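Local coordinates for breast cancer anti-estrogen resistance protein 1 (Mus musculus, PDB 5W93) that acts as a docking protein that coordinates tyrosine kinase-based signalling in cell adhesion and is implicated in cell migration, seen here through its C-terminal four-helix domain, at residues 7-10 against 11-14; 14-17 against 18-22; 27-30 against 31-35; 120-123 against 124-128. The protein carries 2 engineered substitutions. All blocks are in the same frame, centred on the assembly; numbering follows the deposited sequence.

Contact 1 (7-10 against 11-14); sequences DRQL and LLFY
L10 lays its CD1 methyl against the rim of the Y14 ring one helical turn later, 3.8 Å from Y14 CE2 and in the plane of the ring, so the methyl meets the edge of the aromatic and not its face. The leucine gets there because its CG stands anti to the backbone N (chi1 -164°), which sends the branch forward along helix 5-37. One face of Y14 is taken by its sequence neighbour F13, whose CD2 lies over the ring centre, 3.6 Å above the plane. A turn-to-turn contact of the same spacing joins R8 and L12, which run side by side and meet at R8 CG and L12 CD1, 4.0 Å apart; the aliphatic root of the arginine does the touching. Beneath these side chains the i to i+4 hydrogen bonds are regular: L11 N binds D7 O at 2.8 Å, and Y14 N binds L10 O at 3.0 Å. L10 and Y14 also lean on helix 42-69, whereas L11 packs against helix 107-135. These side-chain touches are apolar; the polar tie comes from the carboxylate of D7, which accepts hydrogen bonds from the backbone N of K71 and of A72 and so joins this turn to the chain after helix 42-69.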
ATOM      1  N   ASP A   7     -24.806  -1.326  -1.936  1.00 43.59           N
ATOM      2  CA  ASP A   7     -23.577  -0.721  -1.423  1.00 40.94           C
ATOM      3  C   ASP A   7     -23.139  -1.383  -0.120  1.00 26.94           C
ATOM      4  O   ASP A   7     -21.980  -1.752   0.025  1.00 26.67           O
ATOM      5  CB  ASP A   7     -23.754   0.780  -1.212  1.00 45.87           C
ATOM      6  CG  ASP A   7     -23.282   1.596  -2.400  1.00 43.28           C
ATOM      7  OD1 ASP A   7     -22.914   0.995  -3.431  1.00 37.63           O
ATOM      8  OD2 ASP A   7     -23.300   2.845  -2.310  1.00 41.80           O
ATOM      9  N   ARG A   8     -24.066  -1.561   0.819  1.00 28.03           N
ATOM     10  CA  ARG A   8     -23.713  -2.150   2.112  1.00 31.00           C
ATOM     11  C   ARG A   8     -23.107  -3.538   1.958  1.00 28.73           C
ATOM     12  O   ARG A   8     -22.116  -3.876   2.611  1.00 29.09           O
ATOM     13  CB  ARG A   8     -24.929  -2.234   3.045  1.00 33.97           C
ATOM     14  CG  ARG A   8     -24.598  -2.950   4.361  1.00 39.18           C
ATOM     15  CD  ARG A   8     -25.730  -2.906   5.396  1.00 53.14           C
ATOM     16  NE  ARG A   8     -26.287  -1.564   5.524  1.00 66.63           N
ATOM     17  CZ  ARG A   8     -25.679  -0.553   6.135  1.00 76.07           C
ATOM     18  NH1 ARG A   8     -24.484  -0.726   6.685  1.00 80.03           N
ATOM     19  NH2 ARG A   8     -26.270   0.635   6.196  1.00 82.73           N
ATOM     20  N   GLN A   9     -23.713  -4.347   1.098  1.00 31.97           N
ATOM     21  CA  GLN A   9     -23.216  -5.695   0.858  1.00 35.24           C
ATOM     22  C   GLN A   9     -21.834  -5.672   0.205  1.00 28.22           C
ATOM     23  O   GLN A   9     -20.948  -6.445   0.560  1.00 28.18           O
ATOM     24  CB  GLN A   9     -24.209  -6.464  -0.006  1.00 34.81           C
ATOM     25  CG  GLN A   9     -25.506  -6.744   0.740  1.00 37.15           C
ATOM     26  CD  GLN A   9     -25.223  -7.511   2.011  1.00 56.88           C
ATOM     27  OE1 GLN A   9     -24.722  -8.639   1.962  1.00 64.83           O
ATOM     28  NE2 GLN A   9     -25.505  -6.895   3.162  1.00 58.04           N
ATOM     29  N   LEU A  10     -21.668  -4.779  -0.758  1.00 27.33           N
ATOM     30  CA  LEU A  10     -20.386  -4.636  -1.419  1.00 31.88           C
ATOM     31  C   LEU A  10     -19.301  -4.239  -0.402  1.00 31.70           C
ATOM     32  O   LEU A  10     -18.195  -4.789  -0.394  1.00 25.36           O
ATOM     33  CB  LEU A  10     -20.511  -3.600  -2.528  1.00 37.16           C
ATOM     34  CG  LEU A  10     -19.431  -3.523  -3.587  1.00 33.83           C
ATOM     35  CD1 LEU A  10     -19.334  -4.843  -4.344  1.00 27.26           C
ATOM     36  CD2 LEU A  10     -19.755  -2.366  -4.522  1.00 40.16           C
ATOM     37  N   LEU A  11     -19.638  -3.287   0.463  1.00 28.78           N
ATOM     38  CA  LEU A  11     -18.678  -2.771   1.427  1.00 25.38           C
ATOM     39  C   LEU A  11     -18.309  -3.832   2.461  1.00 26.10           C
ATOM     40  O   LEU A  11     -17.136  -3.976   2.789  1.00 25.67           O
ATOM     41  CB  LEU A  11     -19.222  -1.516   2.115  1.00 28.75           C
ATOM     42  CG  LEU A  11     -19.234  -0.238   1.269  1.00 24.49           C
ATOM     43  CD1 LEU A  11     -20.034   0.876   1.938  1.00 24.79           C
ATOM     44  CD2 LEU A  11     -17.798   0.236   1.006  1.00 31.65           C
ATOM     45  N   LEU A  12     -19.298  -4.570   2.975  1.00 27.24           N
ATOM     46  CA  LEU A  12     -19.009  -5.616   3.956  1.00 28.00           C
ATOM     47  C   LEU A  12     -18.116  -6.689   3.354  1.00 31.54           C
ATOM     48  O   LEU A  12     -17.176  -7.151   3.995  1.00 31.25           O
ATOM     49  CB  LEU A  12     -20.295  -6.259   4.495  1.00 29.31           C
ATOM     50  CG  LEU A  12     -21.124  -5.396   5.442  1.00 36.17           C
ATOM     51  CD1 LEU A  12     -22.464  -6.087   5.756  1.00 36.87           C
ATOM     52  CD2 LEU A  12     -20.338  -5.099   6.720  1.00 39.12           C
ATOM     53  N   PHE A  13     -18.414  -7.079   2.118  1.00 28.77           N
ATOM     54  CA  PHE A  13     -17.598  -8.053   1.413  1.00 27.37           C
ATOM     55  C   PHE A  13     -16.141  -7.562   1.240  1.00 26.28           C
ATOM     56  O   PHE A  13     -15.189  -8.279   1.556  1.00 26.55           O
ATOM     57  CB  PHE A  13     -18.205  -8.355   0.043  1.00 27.36           C
ATOM     58  CG  PHE A  13     -17.435  -9.378  -0.734  1.00 28.66           C
ATOM     59  CD1 PHE A  13     -17.595 -10.733  -0.461  1.00 34.42           C
ATOM     60  CD2 PHE A  13     -16.568  -8.997  -1.741  1.00 26.24           C
ATOM     61  CE1 PHE A  13     -16.892 -11.679  -1.168  1.00 33.67           C
ATOM     62  CE2 PHE A  13     -15.855  -9.941  -2.451  1.00 30.71           C
ATOM     63  CZ  PHE A  13     -16.019 -11.287  -2.159  1.00 32.83           C
ATOM     64  N   TYR A  14     -15.958  -6.354   0.729  1.00 25.37           N
ATOM     65  CA  TYR A  14     -14.587  -5.919   0.475  1.00 25.89           C
ATOM     66  C   TYR A  14     -13.854  -5.495   1.749  1.00 27.36           C
ATOM     67  O   TYR A  14     -12.623  -5.520   1.780  1.00 26.60           O
ATOM     68  CB  TYR A  14     -14.555  -4.824  -0.594  1.00 24.82           C
ATOM     69  CG  TYR A  14     -14.601  -5.485  -1.953  1.00 28.65           C
ATOM     70  CD1 TYR A  14     -13.505  -6.188  -2.433  1.00 27.87           C
ATOM     71  CD2 TYR A  14     -15.756  -5.480  -2.714  1.00 24.85           C
ATOM     72  CE1 TYR A  14     -13.548  -6.832  -3.660  1.00 27.91           C
ATOM     73  CE2 TYR A  14     -15.812  -6.130  -3.945  1.00 27.29           C
ATOM     74  CZ  TYR A  14     -14.709  -6.802  -4.409  1.00 32.20           C
ATOM     75  OH  TYR A  14     -14.766  -7.439  -5.637  1.00 31.79           O
TER

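Contact 2 (14-17 against 18-22); sequences YLEQ and AEANL. Engineered in segment 18-22: A18 (natural residue Cys).
Helix 5-37 carries the start of the divergent helix-loop-helix region of the C-terminal domain, and residues 14-22 span about two and a half of its turns within a four-helix bundle. L15 and E19, four residues apart, supply the main side-chain meeting: E19 OE2 comes 3.8 Å from L15 CD1, a van der Waals touch between a carboxylate oxygen and a methyl. The glutamate has its CG beside the backbone N (chi1 -76°) and runs extended from there, which carries the stem back over the preceding turn and leaves E19 CG 3.3 Å from L15 O. That carbonyl already accepts the backbone N of E19 at 2.9 Å, and the same i to i+4 bond recurs from N21 N to Q17 O, at 3.0 Å. The bond from A20 N to E16 O is longer, 3.2 Å, yet close to straight at 171°. Towards the bundle, L22 is buried against L59 of helix 42-69, and E19 packs on R128 of helix 107-135. E16 and E19 bear like charges, but E16 OE2 and E19 OE1 stay 6.8 Å apart. A18, an engineered alanine where the natural chain has cysteine, is buried against L131 and sets its CB 3.3 Å from Y14 O.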
ATOM      1  N   TYR A  14     -15.958  -6.354   0.729  1.00 25.37           N
ATOM      2  CA  TYR A  14     -14.587  -5.919   0.475  1.00 25.89           C
ATOM      3  C   TYR A  14     -13.854  -5.495   1.749  1.00 27.36           C
ATOM      4  O   TYR A  14     -12.623  -5.520   1.780  1.00 26.60           O
ATOM      5  CB  TYR A  14     -14.555  -4.824  -0.594  1.00 24.82           C
ATOM      6  CG  TYR A  14     -14.601  -5.485  -1.953  1.00 28.65           C
ATOM      7  CD1 TYR A  14     -13.505  -6.188  -2.433  1.00 27.87           C
ATOM      8  CD2 TYR A  14     -15.756  -5.480  -2.714  1.00 24.85           C
ATOM      9  CE1 TYR A  14     -13.548  -6.832  -3.660  1.00 27.91           C
ATOM     10  CE2 TYR A  14     -15.812  -6.130  -3.945  1.00 27.29           C
ATOM     11  CZ  TYR A  14     -14.709  -6.802  -4.409  1.00 32.20           C
ATOM     12  OH  TYR A  14     -14.766  -7.439  -5.637  1.00 31.79           O
ATOM     13  N   LEU A  15     -14.597  -5.171   2.807  1.00 29.39           N
ATOM     14  CA  LEU A  15     -13.991  -4.992   4.133  1.00 27.55           C
ATOM     15  C   LEU A  15     -13.312  -6.289   4.564  1.00 31.25           C
ATOM     16  O   LEU A  15     -12.191  -6.290   5.051  1.00 25.51           O
ATOM     17  CB  LEU A  15     -15.038  -4.577   5.176  1.00 29.74           C
ATOM     18  CG  LEU A  15     -14.569  -4.475   6.634  1.00 34.66           C
ATOM     19  CD1 LEU A  15     -13.416  -3.463   6.769  1.00 28.54           C
ATOM     20  CD2 LEU A  15     -15.720  -4.084   7.570  1.00 29.29           C
ATOM     21  N   GLU A  16     -14.014  -7.403   4.385  1.00 33.55           N
ATOM     22  CA  GLU A  16     -13.460  -8.708   4.711  1.00 30.33           C
ATOM     23  C   GLU A  16     -12.198  -9.004   3.892  1.00 26.34           C
ATOM     24  O   GLU A  16     -11.215  -9.517   4.430  1.00 31.02           O
ATOM     25  CB  GLU A  16     -14.525  -9.796   4.499  1.00 31.33           C
ATOM     26  CG  GLU A  16     -14.001 -11.214   4.566  1.00 47.31           C
ATOM     27  CD  GLU A  16     -13.431 -11.688   3.238  1.00 59.80           C
ATOM     28  OE1 GLU A  16     -14.155 -11.614   2.212  1.00 68.22           O
ATOM     29  OE2 GLU A  16     -12.251 -12.106   3.222  1.00 55.39           O
ATOM     30  N   GLN A  17     -12.237  -8.710   2.594  1.00 30.50           N
ATOM     31  CA  GLN A  17     -11.070  -8.903   1.727  1.00 30.44           C
ATOM     32  C   GLN A  17      -9.918  -7.983   2.116  1.00 29.77           C
ATOM     33  O   GLN A  17      -8.755  -8.378   2.092  1.00 32.48           O
ATOM     34  CB  GLN A  17     -11.429  -8.658   0.265  1.00 32.92           C
ATOM     35  CG  GLN A  17     -11.547  -9.908  -0.565  1.00 47.23           C
ATOM     36  CD  GLN A  17     -11.280  -9.657  -2.033  1.00 48.18           C
ATOM     37  OE1 GLN A  17     -10.731  -8.611  -2.418  1.00 42.20           O
ATOM     38  NE2 GLN A  17     -11.656 -10.614  -2.865  1.00 44.98           N
ATOM     39  N   ALA A  18     -10.249  -6.745   2.446  1.00 23.79           N
ATOM     40  CA  ALA A  18      -9.239  -5.790   2.902  1.00 27.35           C
ATOM     41  C   ALA A  18      -8.544  -6.297   4.169  1.00 28.31           C
ATOM     42  O   ALA A  18      -7.327  -6.190   4.291  1.00 27.55           O
ATOM     43  CB  ALA A  18      -9.866  -4.438   3.141  1.00 24.31           C
ATOM     44  N   GLU A  19      -9.315  -6.868   5.097  1.00 31.14           N
ATOM     45  CA  GLU A  19      -8.766  -7.335   6.373  1.00 33.90           C
ATOM     46  C   GLU A  19      -7.782  -8.478   6.142  1.00 36.28           C
ATOM     47  O   GLU A  19      -6.686  -8.484   6.702  1.00 40.87           O
ATOM     48  CB  GLU A  19      -9.895  -7.754   7.337  1.00 31.01           C
ATOM     49  CG  GLU A  19     -10.608  -6.546   7.964  1.00 46.05           C
ATOM     50  CD  GLU A  19     -11.864  -6.904   8.757  1.00 64.75           C
ATOM     51  OE1 GLU A  19     -12.302  -8.072   8.706  1.00 74.73           O
ATOM     52  OE2 GLU A  19     -12.420  -6.007   9.433  1.00 66.82           O
ATOM     53  N   ALA A  20      -8.163  -9.420   5.290  1.00 34.59           N
ATOM     54  CA  ALA A  20      -7.255 -10.488   4.861  1.00 38.93           C
ATOM     55  C   ALA A  20      -5.970  -9.959   4.199  1.00 41.12           C
ATOM     56  O   ALA A  20      -4.866 -10.404   4.526  1.00 41.57           O
ATOM     57  CB  ALA A  20      -7.966 -11.414   3.918  1.00 36.78           C
ATOM     58  N   ASN A  21      -6.106  -9.026   3.260  1.00 35.77           N
ATOM     59  CA  ASN A  21      -4.922  -8.488   2.575  1.00 34.00           C
ATOM     60  C   ASN A  21      -4.026  -7.658   3.490  1.00 38.60           C
ATOM     61  O   ASN A  21      -2.820  -7.547   3.268  1.00 36.54           O
ATOM     62  CB  ASN A  21      -5.332  -7.636   1.376  1.00 30.18           C
ATOM     63  CG  ASN A  21      -5.714  -8.471   0.175  1.00 48.35           C
ATOM     64  OD1 ASN A  21      -6.809  -8.337  -0.364  1.00 55.56           O
ATOM     65  ND2 ASN A  21      -4.807  -9.330  -0.257  1.00 52.24           N
ATOM     66  N   LEU A  22      -4.638  -7.055   4.501  1.00 35.41           N
ATOM     67  CA  LEU A  22      -3.929  -6.230   5.472  1.00 42.20           C
ATOM     68  C   LEU A  22      -2.961  -7.068   6.311  1.00 44.56           C
ATOM     69  O   LEU A  22      -1.943  -6.561   6.784  1.00 39.71           O
ATOM     70  CB  LEU A  22      -4.929  -5.511   6.373  1.00 43.51           C
ATOM     71  CG  LEU A  22      -4.768  -4.009   6.587  1.00 52.11           C
ATOM     72  CD1 LEU A  22      -4.939  -3.253   5.287  1.00 52.71           C
ATOM     73  CD2 LEU A  22      -5.753  -3.500   7.628  1.00 53.26           C
TER

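Contact 3 (27-30 against 31-35); sequences DAVD and AFFTA
V29 and F33 lie side by side one turn apart on helix 5-37, and the backbone oxygen between them has two roles. V29 O accepts the backbone N of F33 at 2.9 Å, with an N-H...O angle of 163°, and at the same time lies over one face of the F33 ring. The other amides are satisfied in the same helical pattern: A31 N by D27 O at 3.1 Å, and F32 N by A28 O at 2.9 Å. D30 O receives the backbone N of T34 at 3.0 Å; T34 OG1 lies 3.3 Å from D30 O as well, a weak and uncertain bond at most. Farther on, T34 O is bonded by T38 OG1. Among the side chains, V29 CG1 presses on F33 CE2 at 3.3 Å, a tight approach. This branch stands anti to the backbone N (chi1 170°), which directs it along the helix to the ring. F32 leaves the contact and is buried between S49 and V52 of helix 42-69 and M113 and V117 of helix 107-135, while F33 packs on V117 and K118. The carbonyls of 27-30 and the amides of 31-34 are thus paired within the helix, and F32 and F33 present carbon surfaces to its neighbours.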
ATOM      1  N   ASP A  27       2.738  -8.291   7.443  1.00 30.71           N
ATOM      2  CA  ASP A  27       3.897  -9.175   7.409  1.00 26.80           C
ATOM      3  C   ASP A  27       4.990  -8.612   6.486  1.00 27.61           C
ATOM      4  O   ASP A  27       6.172  -8.696   6.804  1.00 27.48           O
ATOM      5  CB  ASP A  27       3.508 -10.585   6.961  1.00 29.86           C
ATOM      6  CG  ASP A  27       2.671 -11.321   8.002  1.00 38.69           C
ATOM      7  OD1 ASP A  27       2.656 -10.885   9.176  1.00 37.69           O
ATOM      8  OD2 ASP A  27       2.039 -12.334   7.646  1.00 43.01           O
ATOM      9  N   ALA A  28       4.603  -8.034   5.349  1.00 25.78           N
ATOM     10  CA  ALA A  28       5.611  -7.529   4.399  1.00 24.28           C
ATOM     11  C   ALA A  28       6.282  -6.252   4.909  1.00 23.26           C
ATOM     12  O   ALA A  28       7.494  -6.058   4.739  1.00 23.16           O
ATOM     13  CB  ALA A  28       4.984  -7.287   3.018  1.00 21.56           C
ATOM     14  N   VAL A  29       5.492  -5.373   5.517  1.00 21.86           N
ATOM     15  CA  VAL A  29       6.025  -4.148   6.106  1.00 22.33           C
ATOM     16  C   VAL A  29       6.947  -4.441   7.303  1.00 28.80           C
ATOM     17  O   VAL A  29       8.018  -3.851   7.411  1.00 28.84           O
ATOM     18  CB  VAL A  29       4.887  -3.210   6.538  1.00 30.92           C
ATOM     19  CG1 VAL A  29       5.413  -2.063   7.370  1.00 29.00           C
ATOM     20  CG2 VAL A  29       4.154  -2.681   5.303  1.00 30.33           C
ATOM     21  N   ASP A  30       6.527  -5.348   8.182  1.00 27.65           N
ATOM     22  CA  ASP A  30       7.358  -5.815   9.292  1.00 27.33           C
ATOM     23  C   ASP A  30       8.700  -6.349   8.808  1.00 25.37           C
ATOM     24  O   ASP A  30       9.745  -6.015   9.358  1.00 28.59           O
ATOM     25  CB  ASP A  30       6.656  -6.932  10.077  1.00 26.95           C
ATOM     26  CG  ASP A  30       5.515  -6.432  10.942  1.00 39.27           C
ATOM     27  OD1 ASP A  30       5.389  -5.205  11.138  1.00 37.59           O
ATOM     28  OD2 ASP A  30       4.748  -7.297  11.437  1.00 42.79           O
ATOM     29  N   ALA A  31       8.655  -7.207   7.789  1.00 25.42           N
ATOM     30  CA  ALA A  31       9.857  -7.815   7.246  1.00 29.60           C
ATOM     31  C   ALA A  31      10.754  -6.731   6.654  1.00 28.51           C
ATOM     32  O   ALA A  31      11.977  -6.780   6.802  1.00 26.09           O
ATOM     33  CB  ALA A  31       9.511  -8.861   6.200  1.00 30.60           C
ATOM     34  N   PHE A  32      10.139  -5.750   5.992  1.00 26.77           N
ATOM     35  CA  PHE A  32      10.884  -4.633   5.428  1.00 23.55           C
ATOM     36  C   PHE A  32      11.593  -3.838   6.536  1.00 30.06           C
ATOM     37  O   PHE A  32      12.783  -3.553   6.424  1.00 29.07           O
ATOM     38  CB  PHE A  32       9.971  -3.706   4.611  1.00 21.17           C
ATOM     39  CG  PHE A  32      10.648  -2.424   4.182  1.00 23.65           C
ATOM     40  CD1 PHE A  32      11.396  -2.373   3.011  1.00 27.47           C
ATOM     41  CD2 PHE A  32      10.543  -1.281   4.954  1.00 25.80           C
ATOM     42  CE1 PHE A  32      12.032  -1.189   2.630  1.00 31.29           C
ATOM     43  CE2 PHE A  32      11.176  -0.108   4.575  1.00 30.22           C
ATOM     44  CZ  PHE A  32      11.918  -0.068   3.417  1.00 25.82           C
ATOM     45  N   PHE A  33      10.873  -3.490   7.601  1.00 27.99           N
ATOM     46  CA  PHE A  33      11.472  -2.717   8.690  1.00 29.30           C
ATOM     47  C   PHE A  33      12.626  -3.464   9.337  1.00 29.55           C
ATOM     48  O   PHE A  33      13.637  -2.857   9.684  1.00 29.57           O
ATOM     49  CB  PHE A  33      10.437  -2.357   9.760  1.00 27.47           C
ATOM     50  CG  PHE A  33       9.442  -1.318   9.325  1.00 33.00           C
ATOM     51  CD1 PHE A  33       9.781  -0.356   8.387  1.00 27.07           C
ATOM     52  CD2 PHE A  33       8.162  -1.301   9.867  1.00 34.52           C
ATOM     53  CE1 PHE A  33       8.860   0.606   7.984  1.00 26.38           C
ATOM     54  CE2 PHE A  33       7.245  -0.340   9.483  1.00 35.96           C
ATOM     55  CZ  PHE A  33       7.590   0.613   8.536  1.00 36.75           C
ATOM     56  N   THR A  34      12.473  -4.782   9.478  1.00 26.27           N
ATOM     57  CA  THR A  34      13.508  -5.629  10.076  1.00 28.16           C
ATOM     58  C   THR A  34      14.778  -5.664   9.220  1.00 27.20           C
ATOM     59  O   THR A  34      15.899  -5.615   9.747  1.00 30.32           O
ATOM     60  CB  THR A  34      12.987  -7.064  10.293  1.00 26.46           C
ATOM     61  OG1 THR A  34      12.062  -7.061  11.389  1.00 29.61           O
ATOM     62  CG2 THR A  34      14.136  -8.045  10.592  1.00 28.00           C
ATOM     63  N   ALA A  35      14.594  -5.744   7.907  1.00 24.62           N
ATOM     64  CA  ALA A  35      15.694  -5.660   6.951  1.00 30.60           C
ATOM     65  C   ALA A  35      16.472  -4.364   7.113  1.00 30.01           C
ATOM     66  O   ALA A  35      17.702  -4.368   7.092  1.00 29.49           O
ATOM     67  CB  ALA A  35      15.175  -5.780   5.527  1.00 30.99           C
TER

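Contact 4 (120-123 against 124-128); sequences LGHS and TQQFR
H122 and Q126 extend in the same direction from successive turns of helix 107-135, side by side, with the imidazole and amide planes turned 77° apart. Their nearest atoms are H122 CE1 and Q126 NE2, at 3.4 Å, and the amide nitrogen approaches the ring obliquely. The glutamine chain starts with CG anti to the backbone N (chi1 -169°) and continues extended; its OE1 is hydrogen-bonded to the hydroxyl of Y82, which helps to fix how the amide is turned.

On another side of the helix, L120 and T124 slant across each other, L120 CD1 lying 3.9 Å from T124 CG2. T124 OG1 sits between the backbone N and the carbonyl carbon (chi1 59°), a torsion that folds the buried hydroxyl back on its own helix, where it faces two carbonyls of the preceding turn: G121 O at 2.9 Å and L120 O at 3.2 Å. L120 O is also the acceptor of T124 N, at 2.9 Å. The hydroxyl of S123 likewise turns to its own helix, its OG bonding to E119 O.

L120 touches V52 and A56 of helix 42-69 and I93 of helix 73-102, while T124 meets L25, L59 and L86, one from each of the other three helices. Such convergence is the mark of a core position in a four-helix bundle, here of the FAT-like C-terminal domain.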
ATOM      1  N   LEU A 120       2.666   4.535   4.301  1.00 23.93           N
ATOM      2  CA  LEU A 120       1.825   3.538   3.633  1.00 26.42           C
ATOM      3  C   LEU A 120       1.099   2.649   4.633  1.00 24.33           C
ATOM      4  O   LEU A 120      -0.113   2.443   4.509  1.00 26.22           O
ATOM      5  CB  LEU A 120       2.653   2.672   2.676  1.00 24.57           C
ATOM      6  CG  LEU A 120       1.837   1.579   1.963  1.00 25.99           C
ATOM      7  CD1 LEU A 120       0.915   2.168   0.902  1.00 22.54           C
ATOM      8  CD2 LEU A 120       2.751   0.517   1.351  1.00 26.90           C
ATOM      9  N   GLY A 121       1.822   2.120   5.616  1.00 21.97           N
ATOM     10  CA  GLY A 121       1.197   1.331   6.672  1.00 22.52           C
ATOM     11  C   GLY A 121       0.040   2.035   7.376  1.00 30.38           C
ATOM     12  O   GLY A 121      -1.055   1.478   7.554  1.00 24.10           O
ATOM     13  N   HIS A 122       0.284   3.275   7.780  1.00 24.15           N
ATOM     14  CA  HIS A 122      -0.738   4.092   8.408  1.00 24.93           C
ATOM     15  C   HIS A 122      -1.938   4.336   7.486  1.00 24.98           C
ATOM     16  O   HIS A 122      -3.090   4.219   7.909  1.00 24.25           O
ATOM     17  CB  HIS A 122      -0.122   5.427   8.844  1.00 26.96           C
ATOM     18  CG  HIS A 122      -1.053   6.585   8.751  1.00 41.35           C
ATOM     19  ND1 HIS A 122      -2.015   6.854   9.711  1.00 48.15           N
ATOM     20  CD2 HIS A 122      -1.177   7.567   7.823  1.00 36.01           C
ATOM     21  CE1 HIS A 122      -2.676   7.941   9.377  1.00 44.48           C
ATOM     22  NE2 HIS A 122      -2.188   8.395   8.231  1.00 31.43           N
ATOM     23  N   SER A 123      -1.666   4.679   6.230  1.00 23.07           N
ATOM     24  CA  SER A 123      -2.735   5.054   5.313  1.00 22.37           C
ATOM     25  C   SER A 123      -3.597   3.847   4.942  1.00 22.76           C
ATOM     26  O   SER A 123      -4.801   3.987   4.724  1.00 24.97           O
ATOM     27  CB  SER A 123      -2.161   5.703   4.048  1.00 29.12           C
ATOM     28  OG  SER A 123      -1.567   6.961   4.334  1.00 28.17           O
ATOM     29  N   THR A 124      -2.994   2.662   4.878  1.00 24.22           N
ATOM     30  CA  THR A 124      -3.762   1.451   4.562  1.00 20.05           C
ATOM     31  C   THR A 124      -4.658   1.029   5.736  1.00 24.09           C
ATOM     32  O   THR A 124      -5.786   0.566   5.541  1.00 23.78           O
ATOM     33  CB  THR A 124      -2.839   0.265   4.164  1.00 24.43           C
ATOM     34  OG1 THR A 124      -1.934  -0.042   5.233  1.00 28.62           O
ATOM     35  CG2 THR A 124      -2.050   0.586   2.873  1.00 19.66           C
ATOM     36  N   GLN A 125      -4.150   1.189   6.947  1.00 22.62           N
ATOM     37  CA  GLN A 125      -4.952   0.940   8.141  1.00 28.13           C
ATOM     38  C   GLN A 125      -6.133   1.893   8.200  1.00 27.79           C
ATOM     39  O   GLN A 125      -7.232   1.515   8.591  1.00 30.37           O
ATOM     40  CB  GLN A 125      -4.112   1.092   9.410  1.00 34.55           C
ATOM     41  CG  GLN A 125      -3.112  -0.016   9.615  1.00 44.45           C
ATOM     42  CD  GLN A 125      -3.783  -1.360   9.815  1.00 58.66           C
ATOM     43  OE1 GLN A 125      -4.850  -1.457  10.440  1.00 59.09           O
ATOM     44  NE2 GLN A 125      -3.168  -2.404   9.283  1.00 59.08           N
ATOM     45  N   GLN A 126      -5.879   3.139   7.808  1.00 23.75           N
ATOM     46  CA  GLN A 126      -6.900   4.165   7.782  1.00 26.66           C
ATOM     47  C   GLN A 126      -7.964   3.858   6.723  1.00 33.39           C
ATOM     48  O   GLN A 126      -9.161   4.010   6.973  1.00 24.77           O
ATOM     49  CB  GLN A 126      -6.245   5.515   7.521  1.00 27.05           C
ATOM     50  CG  GLN A 126      -7.133   6.678   7.722  1.00 34.47           C
ATOM     51  CD  GLN A 126      -6.332   7.926   7.867  1.00 36.35           C
ATOM     52  OE1 GLN A 126      -5.965   8.546   6.876  1.00 29.58           O
ATOM     53  NE2 GLN A 126      -6.023   8.292   9.105  1.00 41.20           N
ATOM     54  N   PHE A 127      -7.517   3.414   5.546  1.00 23.68           N
ATOM     55  CA  PHE A 127      -8.420   2.955   4.488  1.00 22.26           C
ATOM     56  C   PHE A 127      -9.369   1.875   5.013  1.00 21.37           C
ATOM     57  O   PHE A 127     -10.581   1.961   4.841  1.00 22.85           O
ATOM     58  CB  PHE A 127      -7.615   2.416   3.302  1.00 19.75           C
ATOM     59  CG  PHE A 127      -8.462   1.860   2.172  1.00 27.02           C
ATOM     60  CD1 PHE A 127      -9.645   2.483   1.784  1.00 23.35           C
ATOM     61  CD2 PHE A 127      -8.048   0.718   1.482  1.00 31.13           C
ATOM     62  CE1 PHE A 127     -10.411   1.974   0.728  1.00 26.05           C
ATOM     63  CE2 PHE A 127      -8.803   0.198   0.424  1.00 30.92           C
ATOM     64  CZ  PHE A 127      -9.988   0.830   0.045  1.00 28.11           C
ATOM     65  N   ARG A 128      -8.808   0.881   5.677  1.00 21.48           N
ATOM     66  CA  ARG A 128      -9.611  -0.216   6.215  1.00 24.96           C
ATOM     67  C   ARG A 128     -10.601   0.286   7.272  1.00 31.30           C
ATOM     68  O   ARG A 128     -11.760  -0.123   7.289  1.00 24.25           O
ATOM     69  CB  ARG A 128      -8.708  -1.299   6.804  1.00 28.70           C
ATOM     70  CG  ARG A 128      -9.467  -2.586   7.130  1.00 47.51           C
ATOM     71  CD  ARG A 128      -9.141  -3.125   8.508  1.00 57.18           C
ATOM     72  NE  ARG A 128      -9.928  -2.496   9.562  1.00 67.71           N
ATOM     73  CZ  ARG A 128      -9.461  -1.578  10.401  1.00 71.17           C
ATOM     74  NH1 ARG A 128      -8.201  -1.171  10.309  1.00 71.70           N
ATOM     75  NH2 ARG A 128     -10.258  -1.066  11.333  1.00 69.55           N
TER

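Overall arrangement
Contacts 1, 2 and 3 are in series along helix 5-37, while contact 4 lies on helix 107-135. Contacts 1 and 2 share Y14 and have centres 11 Å apart; contact 3 lies farther along, its centre 30 Å from that of contact 1, on the opposite side of the chain's centre. Contact 4 is the most central, and it touches contact 2 directly: L22 CD2 comes 3.3 Å from Q125 NE2 and 3.5 Å from R128 CD. Contact 3 approaches contact 4 to about 5 Å between nearest atoms without touching. The set illustrates how local turn-to-turn contacts shape helix surfaces that then meet in a bundle.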